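Local structure of capsid protein VP1 (Human polyomavirus 12, 6Y5Z) at residues 20-25 / 268-273; 238-243 / 264-269. The protein probably builds the outer shell of the virus, five copies joining into each of the 72 capsomers of a T=7 icosahedral capsid. All coordinates share one frame; numbering follows the deposited sequence.

Overall arrangement
The two contacts illustrate how one strand of a jelly-roll β-sandwich meets two of its partners. Strand 257-276 is shared: in interaction 1 its backbone edge bonds to strand 9-26 within a sheet, and in interaction 2 its inward side chains meet strand 237-250 in the opposing sheet. The centres of the contacts lie about 10 Å apart, with V268 and Q269 in both. On the face turned from the interior they are joined by polar side chains, Q21 NE2 lying 2.7 Å from N267 OD1 and E23 OE2 2.6 Å from Y265 OH, both probable hydrogen bonds. Close by, E23, F25 and Y265 also pack against a neighbouring VP1 subunit.

Interaction 1 of 2, residues 20-25 / 268-273; sequences TQIEAF and VQLRKR
T20 pairs with L270 and I22 with V268 as successive hydrogen-bonded pairs of an antiparallel sheet, with the non-hydrogen-bonded pair Q21 and Q269 between them. Four backbone bonds form this ladder. L270 N to T20 O (2.8 Å) and V268 N to I22 O (2.8 Å) are nearly straight at hydrogen, while T20 N to L270 O and I22 N to V268 O complete the two rings. Between them the CA of Q21 comes 3.3 Å from V268 O in a CA-H···O contact. The axes of the short segments diverge from antiparallel, at 147°, and the pairing of the two strands continues past both ends, through A24 with F266 and K272 with K13.

The polar side-chain contact is between two glutamines. Q21 folds over its neighbour because its chain bends at chi2 (-79°), whereas Q269 runs extended with CG anti to its backbone N. Q269 NE2 donates to Q21 OE1 over 3.0 Å, in the carbonyl plane of the acceptor, and the acceptor lies in the amide plane of Q269. The two amides are nonetheless almost perpendicular, 83° apart. At its other end Q21 NE2 bonds to OD1 of N267.

T20, I22, V268 and L270 project from the other face, where I22 also touches L238 of the opposing sheet. Here the packing is diagonal: I22 CG1 meets L270 CD1 at 3.4 Å, closer than methyl and methylene carbons normally pack. T20 CG2 lies alongside L270 CB at 4.2 Å.

The chemistry thus divides by face. Apolar branches press toward the sandwich interior, while on the outward side the Q21 amide accepts at oxygen and donates at nitrogen, which should hold its rotation and is consistent with the assignment of its two ends.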
loop_
_atom_site.group_PDB
_atom_site.type_symbol
_atom_site.label_atom_id
_atom_site.label_comp_id
_atom_site.label_asym_id
_atom_site.label_seq_id
_atom_site.Cartn_x
_atom_site.Cartn_y
_atom_site.Cartn_z
ATOM N N THR D 20 -7.486 -33.127 13.985
ATOM C CA THR D 20 -8.879 -32.913 13.516
ATOM C C THR D 20 -8.941 -31.528 12.874
ATOM O O THR D 20 -8.045 -30.708 13.159
ATOM C CB THR D 20 -9.876 -33.192 14.650
ATOM O OG1 THR D 20 -11.149 -33.445 14.050
ATOM C CG2 THR D 20 -9.982 -32.075 15.665
ATOM N N GLN D 21 -9.886 -31.319 11.957
ATOM C CA GLN D 21 -10.195 -29.993 11.358
ATOM C C GLN D 21 -11.602 -29.621 11.834
ATOM O O GLN D 21 -12.479 -30.500 11.831
ATOM C CB GLN D 21 -10.124 -29.992 9.822
ATOM C CG GLN D 21 -8.764 -30.371 9.227
ATOM C CD GLN D 21 -7.692 -29.299 9.220
ATOM O OE1 GLN D 21 -6.490 -29.585 9.272
ATOM N NE2 GLN D 21 -8.109 -28.045 9.132
ATOM N N ILE D 22 -11.786 -28.387 12.285
ATOM C CA ILE D 22 -13.102 -27.857 12.736
ATOM C C ILE D 22 -13.419 -26.691 11.809
ATOM O O ILE D 22 -12.592 -25.748 11.746
ATOM C CB ILE D 22 -13.019 -27.387 14.197
ATOM C CG1 ILE D 22 -12.659 -28.541 15.138
ATOM C CG2 ILE D 22 -14.305 -26.700 14.607
ATOM C CD1 ILE D 22 -13.651 -29.685 15.115
ATOM N N GLU D 23 -14.568 -26.704 11.149
ATOM C CA GLU D 23 -14.953 -25.573 10.288
ATOM C C GLU D 23 -16.250 -24.958 10.798
ATOM O O GLU D 23 -17.076 -25.650 11.424
ATOM C CB GLU D 23 -14.982 -26.033 8.831
ATOM C CG GLU D 23 -16.210 -26.796 8.423
ATOM C CD GLU D 23 -16.261 -27.122 6.932
ATOM O OE1 GLU D 23 -17.234 -27.803 6.544
ATOM O OE2 GLU D 23 -15.328 -26.717 6.143
ATOM N N ALA D 24 -16.399 -23.660 10.576
ATOM C CA ALA D 24 -17.607 -22.915 10.974
ATOM C C ALA D 24 -17.719 -21.659 10.131
ATOM O O ALA D 24 -16.679 -21.084 9.762
ATOM C CB ALA D 24 -17.553 -22.583 12.434
ATOM N N PHE D 25 -18.951 -21.218 9.887
ATOM C CA PHE D 25 -19.254 -19.854 9.395
ATOM C C PHE D 25 -19.868 -19.097 10.575
ATOM O O PHE D 25 -20.750 -19.651 11.234
ATOM C CB PHE D 25 -20.194 -19.890 8.190
ATOM C CG PHE D 25 -19.630 -20.390 6.873
ATOM C CD1 PHE D 25 -18.988 -19.531 5.997
ATOM C CD2 PHE D 25 -19.825 -21.701 6.473
ATOM C CE1 PHE D 25 -18.532 -19.984 4.762
ATOM C CE2 PHE D 25 -19.367 -22.158 5.243
ATOM C CZ PHE D 25 -18.727 -21.295 4.386
ATOM N N VAL D 268 -10.072 -24.574 11.244
ATOM C CA VAL D 268 -8.981 -24.655 12.253
ATOM C C VAL D 268 -8.431 -26.069 12.278
ATOM O O VAL D 268 -9.226 -27.040 12.411
ATOM C CB VAL D 268 -9.456 -24.211 13.644
ATOM C CG1 VAL D 268 -8.339 -24.284 14.675
ATOM C CG2 VAL D 268 -10.040 -22.812 13.581
ATOM N N GLN D 269 -7.114 -26.182 12.148
ATOM C CA GLN D 269 -6.403 -27.471 12.289
ATOM C C GLN D 269 -6.012 -27.633 13.753
ATOM O O GLN D 269 -5.365 -26.724 14.310
ATOM C CB GLN D 269 -5.161 -27.498 11.405
ATOM C CG GLN D 269 -4.380 -28.781 11.560
ATOM C CD GLN D 269 -3.209 -28.802 10.607
ATOM O OE1 GLN D 269 -2.077 -28.522 10.997
ATOM N NE2 GLN D 269 -3.494 -29.060 9.337
ATOM N N LEU D 270 -6.428 -28.732 14.373
ATOM C CA LEU D 270 -6.063 -29.011 15.778
ATOM C C LEU D 270 -5.279 -30.306 15.872
ATOM O O LEU D 270 -5.469 -31.213 15.052
ATOM C CB LEU D 270 -7.310 -29.051 16.658
ATOM C CG LEU D 270 -8.085 -27.732 16.614
ATOM C CD1 LEU D 270 -9.353 -27.867 15.817
ATOM C CD2 LEU D 270 -8.358 -27.192 17.991
ATOM N N ARG D 271 -4.438 -30.375 16.887
ATOM C CA ARG D 271 -3.665 -31.597 17.183
ATOM C C ARG D 271 -3.733 -31.870 18.679
ATOM O O ARG D 271 -3.896 -30.939 19.503
ATOM C CB ARG D 271 -2.231 -31.457 16.671
ATOM C CG ARG D 271 -1.391 -30.496 17.488
ATOM C CD ARG D 271 -0.001 -30.356 16.892
ATOM N NE ARG D 271 0.687 -29.265 17.550
ATOM C CZ ARG D 271 1.747 -28.630 17.057
ATOM N NH1 ARG D 271 2.282 -29.026 15.919
ATOM N NH2 ARG D 271 2.299 -27.641 17.732
ATOM N N LYS D 272 -3.590 -33.131 19.056
ATOM C CA LYS D 272 -3.576 -33.491 20.486
ATOM C C LYS D 272 -2.204 -33.143 21.063
ATOM O O LYS D 272 -1.179 -33.521 20.471
ATOM C CB LYS D 272 -3.881 -34.980 20.655
ATOM C CG LYS D 272 -5.261 -35.384 20.166
ATOM C CD LYS D 272 -5.501 -36.863 20.336
ATOM C CE LYS D 272 -6.790 -37.312 19.692
ATOM N NZ LYS D 272 -6.895 -38.790 19.698
ATOM N N ARG D 273 -2.199 -32.433 22.181
ATOM C CA ARG D 273 -1.003 -32.015 22.933
ATOM C C ARG D 273 -1.111 -32.570 24.347
ATOM O O ARG D 273 -2.169 -32.353 25.008
ATOM C CB ARG D 273 -0.953 -30.486 22.979
ATOM C CG ARG D 273 0.147 -29.916 23.851
ATOM C CD ARG D 273 1.542 -30.101 23.283
ATOM N NE ARG D 273 1.836 -29.073 22.292
ATOM C CZ ARG D 273 3.039 -28.585 22.017
ATOM N NH1 ARG D 273 4.122 -29.016 22.643
ATOM N NH2 ARG D 273 3.166 -27.636 21.098
#

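Interaction 2 of 2, residues 238-243 / 264-269; sequences LFLSCC and RYFNVQ
The interior of the VP1 jelly roll, where its two antiparallel sheets face each other, contains this contact between 238-243 and 264-269. These parts of the long 237-250/257-276 hairpin have separated into opposing sheets: their axes are 8.9 Å apart and mainly side chains fill the gap, without hydrogen bonds between them. L238, L240 and C242 point toward R264, F266 and V268. The F266 ring is central. L240 lies over one face in a CH-pi contact, its CB 4.2 Å from the ring centroid and 9° off the normal, while its methyls lie over it nearer the rim, CD1 above CG, CD2 above F266 CD2. L238, with CG anti to the backbone N (chi1 177°), extends CD2 tip to tip against V268 CB, 3.9 Å away. At the far end C242 CB packs on the aliphatic CD of R264 at 3.7 Å; the guanidinium beyond it is bound by a salt bridge from NH1 to D244 and a hydrogen bond from NH2 to T94, so this buried charge is met. C242 SG sits at the F266 ring edge, 5.3 Å from the centroid, a sulfur-aromatic contact. The same ring's CZ approaches the backbone oxygen S241 O edge-on, at 3.6 Å.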
loop_
_atom_site.group_PDB
_atom_site.type_symbol
_atom_site.label_atom_id
_atom_site.label_comp_id
_atom_site.label_asym_id
_atom_site.label_seq_id
_atom_site.Cartn_x
_atom_site.Cartn_y
_atom_site.Cartn_z
ATOM N N LEU D 238 -13.538 -25.006 21.270
ATOM C CA LEU D 238 -12.780 -24.066 20.410
ATOM C C LEU D 238 -13.565 -22.763 20.298
ATOM O O LEU D 238 -14.743 -22.789 19.910
ATOM C CB LEU D 238 -12.557 -24.693 19.040
ATOM C CG LEU D 238 -11.848 -23.785 18.045
ATOM C CD1 LEU D 238 -10.422 -23.530 18.500
ATOM C CD2 LEU D 238 -11.884 -24.422 16.671
ATOM N N PHE D 239 -12.933 -21.650 20.677
ATOM C CA PHE D 239 -13.583 -20.318 20.713
ATOM C C PHE D 239 -13.188 -19.499 19.483
ATOM O O PHE D 239 -12.004 -19.193 19.272
ATOM C CB PHE D 239 -13.209 -19.636 22.026
ATOM C CG PHE D 239 -13.767 -20.383 23.218
ATOM C CD1 PHE D 239 -13.147 -21.530 23.695
ATOM C CD2 PHE D 239 -14.929 -19.940 23.824
ATOM C CE1 PHE D 239 -13.689 -22.222 24.769
ATOM C CE2 PHE D 239 -15.454 -20.614 24.917
ATOM C CZ PHE D 239 -14.829 -21.749 25.382
ATOM N N LEU D 240 -14.189 -19.129 18.692
ATOM C CA LEU D 240 -14.022 -18.319 17.471
ATOM C C LEU D 240 -14.743 -17.007 17.695
ATOM O O LEU D 240 -15.863 -17.007 18.238
ATOM C CB LEU D 240 -14.628 -19.022 16.269
ATOM C CG LEU D 240 -14.190 -20.469 16.060
ATOM C CD1 LEU D 240 -14.945 -21.085 14.891
ATOM C CD2 LEU D 240 -12.695 -20.537 15.837
ATOM N N SER D 241 -14.135 -15.919 17.255
ATOM C CA SER D 241 -14.653 -14.540 17.430
ATOM C C SER D 241 -14.376 -13.760 16.146
ATOM O O SER D 241 -13.337 -14.032 15.565
ATOM C CB SER D 241 -13.973 -13.866 18.584
ATOM O OG SER D 241 -14.096 -14.611 19.786
ATOM N N CYS D 242 -15.231 -12.820 15.772
ATOM C CA CYS D 242 -14.900 -11.947 14.620
ATOM C C CYS D 242 -15.826 -10.742 14.580
ATOM O O CYS D 242 -16.849 -10.711 15.279
ATOM C CB CYS D 242 -14.951 -12.718 13.313
ATOM S SG CYS D 242 -16.542 -13.506 12.958
ATOM N N CYS D 243 -15.453 -9.777 13.751
ATOM C CA CYS D 243 -16.346 -8.720 13.253
ATOM C C CYS D 243 -15.789 -8.293 11.899
ATOM O O CYS D 243 -14.557 -8.189 11.763
ATOM C CB CYS D 243 -16.400 -7.558 14.232
ATOM S SG CYS D 243 -17.633 -6.333 13.748
ATOM N N ARG D 264 -17.903 -14.677 8.063
ATOM C CA ARG D 264 -16.527 -15.193 8.061
ATOM C C ARG D 264 -16.545 -16.708 8.225
ATOM O O ARG D 264 -17.196 -17.226 9.150
ATOM C CB ARG D 264 -15.714 -14.512 9.162
ATOM C CG ARG D 264 -14.289 -15.020 9.288
ATOM C CD ARG D 264 -13.501 -14.223 10.308
ATOM N NE ARG D 264 -13.122 -12.864 9.908
ATOM C CZ ARG D 264 -11.994 -12.518 9.290
ATOM N NH1 ARG D 264 -11.749 -11.246 9.012
ATOM N NH2 ARG D 264 -11.130 -13.453 8.915
ATOM N N TYR D 265 -15.736 -17.364 7.414
ATOM C CA TYR D 265 -15.425 -18.804 7.507
ATOM C C TYR D 265 -14.148 -19.013 8.312
ATOM O O TYR D 265 -13.160 -18.240 8.157
ATOM C CB TYR D 265 -15.211 -19.361 6.106
ATOM C CG TYR D 265 -14.829 -20.808 6.038
ATOM C CD1 TYR D 265 -15.746 -21.811 6.289
ATOM C CD2 TYR D 265 -13.531 -21.168 5.734
ATOM C CE1 TYR D 265 -15.376 -23.150 6.222
ATOM C CE2 TYR D 265 -13.159 -22.496 5.608
ATOM C CZ TYR D 265 -14.069 -23.487 5.892
ATOM O OH TYR D 265 -13.631 -24.786 5.753
ATOM N N PHE D 266 -14.128 -20.101 9.072
ATOM C CA PHE D 266 -12.950 -20.596 9.813
ATOM C C PHE D 266 -12.772 -22.074 9.510
ATOM O O PHE D 266 -13.761 -22.825 9.599
ATOM C CB PHE D 266 -13.106 -20.475 11.328
ATOM C CG PHE D 266 -13.266 -19.077 11.875
ATOM C CD1 PHE D 266 -14.469 -18.382 11.766
ATOM C CD2 PHE D 266 -12.237 -18.493 12.588
ATOM C CE1 PHE D 266 -14.612 -17.125 12.330
ATOM C CE2 PHE D 266 -12.388 -17.236 13.157
ATOM C CZ PHE D 266 -13.582 -16.561 13.043
ATOM N N ASN D 267 -11.542 -22.488 9.204
ATOM C CA ASN D 267 -11.170 -23.925 9.202
ATOM C C ASN D 267 -9.913 -24.040 10.044
ATOM O O ASN D 267 -8.843 -23.616 9.585
ATOM C CB ASN D 267 -10.976 -24.493 7.799
ATOM C CG ASN D 267 -10.805 -26.000 7.828
ATOM O OD1 ASN D 267 -10.306 -26.544 8.796
ATOM N ND2 ASN D 267 -11.308 -26.695 6.826
ATOM N N VAL D 268 -10.072 -24.574 11.244
ATOM C CA VAL D 268 -8.981 -24.655 12.253
ATOM C C VAL D 268 -8.431 -26.069 12.278
ATOM O O VAL D 268 -9.226 -27.040 12.411
ATOM C CB VAL D 268 -9.456 -24.211 13.644
ATOM C CG1 VAL D 268 -8.339 -24.284 14.675
ATOM C CG2 VAL D 268 -10.040 -22.812 13.581
ATOM N N GLN D 269 -7.114 -26.182 12.148
ATOM C CA GLN D 269 -6.403 -27.471 12.289
ATOM C C GLN D 269 -6.012 -27.633 13.753
ATOM O O GLN D 269 -5.365 -26.724 14.310
ATOM C CB GLN D 269 -5.161 -27.498 11.405
ATOM C CG GLN D 269 -4.380 -28.781 11.560
ATOM C CD GLN D 269 -3.209 -28.802 10.607
ATOM O OE1 GLN D 269 -2.077 -28.522 10.997
ATOM N NE2 GLN D 269 -3.494 -29.060 9.337
#